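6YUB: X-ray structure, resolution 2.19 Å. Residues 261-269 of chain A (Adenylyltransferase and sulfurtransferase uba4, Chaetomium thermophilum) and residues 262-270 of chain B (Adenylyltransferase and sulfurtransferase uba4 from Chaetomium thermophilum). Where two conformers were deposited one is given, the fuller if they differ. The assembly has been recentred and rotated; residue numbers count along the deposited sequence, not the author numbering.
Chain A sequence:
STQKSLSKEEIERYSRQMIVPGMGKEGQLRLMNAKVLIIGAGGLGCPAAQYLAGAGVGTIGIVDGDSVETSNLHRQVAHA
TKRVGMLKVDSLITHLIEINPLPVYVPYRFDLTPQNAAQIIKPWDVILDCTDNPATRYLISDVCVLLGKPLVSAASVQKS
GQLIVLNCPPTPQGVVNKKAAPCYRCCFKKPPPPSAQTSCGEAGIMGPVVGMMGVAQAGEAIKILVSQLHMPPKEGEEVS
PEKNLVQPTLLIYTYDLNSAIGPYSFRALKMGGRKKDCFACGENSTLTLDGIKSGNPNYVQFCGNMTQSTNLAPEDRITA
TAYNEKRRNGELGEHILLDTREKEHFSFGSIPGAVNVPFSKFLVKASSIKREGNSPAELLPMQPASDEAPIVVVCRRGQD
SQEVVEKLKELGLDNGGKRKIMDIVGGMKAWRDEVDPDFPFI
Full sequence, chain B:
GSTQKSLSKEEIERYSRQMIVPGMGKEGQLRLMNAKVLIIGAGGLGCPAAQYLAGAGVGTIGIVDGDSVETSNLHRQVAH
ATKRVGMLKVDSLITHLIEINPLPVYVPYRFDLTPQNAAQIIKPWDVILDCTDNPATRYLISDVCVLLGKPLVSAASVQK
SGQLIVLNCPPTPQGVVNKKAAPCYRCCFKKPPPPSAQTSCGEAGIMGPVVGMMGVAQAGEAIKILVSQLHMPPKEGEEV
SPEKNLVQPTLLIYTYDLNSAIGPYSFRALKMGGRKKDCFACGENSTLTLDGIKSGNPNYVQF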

# COMPACT_ATOMS: atom_id res chain seq x y z
N ILE A 261 0.67 1.79 13.62
CA ILE A 261 0.49 2.64 12.45
C ILE A 261 0.20 4.06 12.90
O ILE A 261 -0.74 4.30 13.68
CB ILE A 261 -0.65 2.12 11.55
CG1 ILE A 261 -0.41 0.68 11.12
CG2 ILE A 261 -0.79 3.01 10.31
CD1 ILE A 261 0.56 0.52 9.97
N GLY A 262 0.99 5.02 12.42
CA GLY A 262 0.82 6.40 12.78
C GLY A 262 0.52 7.27 11.58
O GLY A 262 0.38 6.78 10.45
N PRO A 263 0.42 8.58 11.80
CA PRO A 263 0.09 9.49 10.69
C PRO A 263 1.16 9.56 9.61
O PRO A 263 0.85 9.92 8.48
CB PRO A 263 -0.11 10.85 11.37
CG PRO A 263 0.65 10.75 12.66
CD PRO A 263 0.59 9.30 13.08
N TYR A 264 2.41 9.20 9.93
CA TYR A 264 3.50 9.29 8.96
C TYR A 264 4.13 7.93 8.66
O TYR A 264 5.25 7.87 8.13
CB TYR A 264 4.57 10.27 9.46
CG TYR A 264 4.04 11.67 9.67
CD1 TYR A 264 3.53 12.39 8.60
CD2 TYR A 264 4.05 12.26 10.92
CE1 TYR A 264 3.05 13.68 8.77
CE2 TYR A 264 3.57 13.55 11.11
CZ TYR A 264 3.07 14.25 10.03
OH TYR A 264 2.58 15.52 10.21
N SER A 265 3.43 6.83 8.97
CA SER A 265 3.91 5.51 8.58
C SER A 265 4.00 5.41 7.06
O SER A 265 5.01 4.93 6.51
CB SER A 265 2.99 4.43 9.13
OG SER A 265 3.12 4.31 10.53
N PHE A 266 2.95 5.83 6.36
CA PHE A 266 2.94 5.93 4.90
C PHE A 266 3.02 7.40 4.54
O PHE A 266 2.05 8.14 4.71
CB PHE A 266 1.69 5.29 4.32
CG PHE A 266 1.66 3.79 4.42
CD1 PHE A 266 2.24 3.01 3.44
CD2 PHE A 266 1.07 3.17 5.51
CE1 PHE A 266 2.22 1.62 3.53
CE2 PHE A 266 1.04 1.80 5.61
CZ PHE A 266 1.62 1.02 4.62
N ARG A 267 4.18 7.83 4.05
CA ARG A 267 4.40 9.20 3.63
C ARG A 267 4.59 9.22 2.11
O ARG A 267 5.42 8.48 1.58
CB ARG A 267 5.62 9.81 4.32
CG ARG A 267 5.29 10.76 5.46
CD ARG A 267 5.84 12.16 5.20
NE ARG A 267 7.27 12.12 4.87
CZ ARG A 267 8.25 12.08 5.77
NH1 ARG A 267 9.51 12.04 5.37
NH2 ARG A 267 7.96 12.07 7.07
N ALA A 268 3.82 10.07 1.44
CA ALA A 268 3.86 10.19 -0.01
C ALA A 268 4.32 11.60 -0.38
O ALA A 268 3.59 12.57 -0.15
CB ALA A 268 2.48 9.88 -0.61
N LEU A 269 5.52 11.70 -0.94
CA LEU A 269 6.11 12.97 -1.32
C LEU A 269 6.00 13.16 -2.83
O LEU A 269 6.36 12.26 -3.60
CB LEU A 269 7.57 13.03 -0.89
CG LEU A 269 7.83 12.70 0.58
CD1 LEU A 269 9.32 12.67 0.89
CD2 LEU A 269 7.12 13.70 1.49
N ILE B 262 0.02 5.92 -7.92
CA ILE B 262 -0.04 6.24 -6.49
C ILE B 262 0.11 7.74 -6.30
O ILE B 262 1.02 8.36 -6.86
CB ILE B 262 1.04 5.45 -5.74
CG1 ILE B 262 0.89 5.63 -4.23
CG2 ILE B 262 2.44 5.88 -6.19
CD1 ILE B 262 -0.17 4.74 -3.62
N GLY B 263 -0.79 8.32 -5.50
CA GLY B 263 -0.80 9.75 -5.28
C GLY B 263 -0.42 10.13 -3.86
O GLY B 263 -0.14 9.27 -3.02
N PRO B 264 -0.41 11.43 -3.57
CA PRO B 264 -0.01 11.87 -2.22
C PRO B 264 -1.01 11.50 -1.13
O PRO B 264 -0.63 11.45 0.04
CB PRO B 264 0.11 13.40 -2.36
CG PRO B 264 0.28 13.64 -3.83
CD PRO B 264 -0.52 12.56 -4.51
N TYR B 265 -2.27 11.23 -1.48
CA TYR B 265 -3.28 10.92 -0.48
C TYR B 265 -4.06 9.66 -0.84
O TYR B 265 -5.21 9.49 -0.43
CB TYR B 265 -4.22 12.11 -0.28
CG TYR B 265 -3.53 13.27 0.40
CD1 TYR B 265 -3.24 13.22 1.76
CD2 TYR B 265 -3.13 14.39 -0.32
CE1 TYR B 265 -2.59 14.27 2.38
CE2 TYR B 265 -2.48 15.44 0.30
CZ TYR B 265 -2.21 15.37 1.65
OH TYR B 265 -1.56 16.41 2.28
N SER B 266 -3.43 8.75 -1.59
CA SER B 266 -3.97 7.40 -1.73
C SER B 266 -4.02 6.70 -0.38
O SER B 266 -4.93 5.92 -0.12
CB SER B 266 -3.15 6.60 -2.72
OG SER B 266 -3.18 7.20 -4.01
N PHE B 267 -3.04 6.98 0.49
CA PHE B 267 -3.05 6.53 1.87
C PHE B 267 -3.57 7.66 2.76
O PHE B 267 -3.01 8.76 2.76
CB PHE B 267 -1.65 6.12 2.32
CG PHE B 267 -1.18 4.82 1.75
CD1 PHE B 267 -1.46 3.62 2.39
CD2 PHE B 267 -0.45 4.78 0.58
CE1 PHE B 267 -1.03 2.42 1.87
CE2 PHE B 267 -0.01 3.58 0.05
CZ PHE B 267 -0.30 2.40 0.70
N ARG B 268 -4.64 7.39 3.50
CA ARG B 268 -5.18 8.32 4.48
C ARG B 268 -5.04 7.71 5.86
O ARG B 268 -5.45 6.56 6.08
CB ARG B 268 -6.64 8.66 4.20
CG ARG B 268 -6.88 9.47 2.93
CD ARG B 268 -6.16 10.81 2.96
NE ARG B 268 -6.47 11.60 4.15
CZ ARG B 268 -7.58 12.31 4.32
NH1 ARG B 268 -8.51 12.33 3.38
NH2 ARG B 268 -7.76 13.01 5.44
N ALA B 269 -4.45 8.46 6.79
CA ALA B 269 -4.30 8.05 8.18
C ALA B 269 -5.22 8.92 9.02
O ALA B 269 -4.92 10.09 9.30
CB ALA B 269 -2.84 8.19 8.63
N LEU B 270 -6.36 8.36 9.42
CA LEU B 270 -7.35 9.07 10.22
C LEU B 270 -7.17 8.68 11.68
O LEU B 270 -7.26 7.50 12.02
CB LEU B 270 -8.77 8.74 9.74
CG LEU B 270 -9.02 8.98 8.25
CD1 LEU B 270 -10.42 8.53 7.86
CD2 LEU B 270 -8.82 10.45 7.90

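The contact is built around one aromatic pair. F266(A) and F267(B), equivalent residues at the start of their strands, both point CA-to-CB toward the other stretch and adopt nearly the same rotamer: chi1 is m in each (-70° and -74°), and chi2 is close to perpendicular (-87° and -88°). The rings meet as an offset stack, with centroids 4.2 Å apart and planes only 4° from parallel; the closest approach is 3.7 Å, from F266(A) CD1 to F267(B) CE1. The offset also leaves F266(A) CB over the face of the F267(B) ring, 4.3 Å from its centroid, a CH-pi contact. Both rings are buried, so apolar packing carries this centre, and no hydrogen bond crosses between the stretches.

Beyond the rings, the inward-facing strand side chains are alanines. The strand alternation that aims the phenylalanines inward does the same for the alanines two residues on, while R267(A), L269(A), R268(B) and L270(B) point away. Each alanine meets the opposing turn: A268(A) CB lies 3.5 Å from P264(B) O and 3.6 Å from G263(B) O, and A269(B) CB lies 3.8 Å from P263(A) CA and 4.0 Å from G262(A) O. A methyl thus packs against backbone on both sides, although the copies differ in detail, A268(A) resting on carbonyl oxygens and A269(B) closest to a proline CA.

Those turns are type I, and a serine in the m rotamer braces each. S265(A) OG accepts from G262(A) N at 2.9 Å, almost linearly, and S266(B) OG accepts from G263(B) N at 3.0 Å. Glycine suits the position before proline: an ideal CB on G262(A) would clash with P263(A) CD, 2.8 Å away. The rule is a stacked aromatic centre flanked by alanines that meet serine-braced turns.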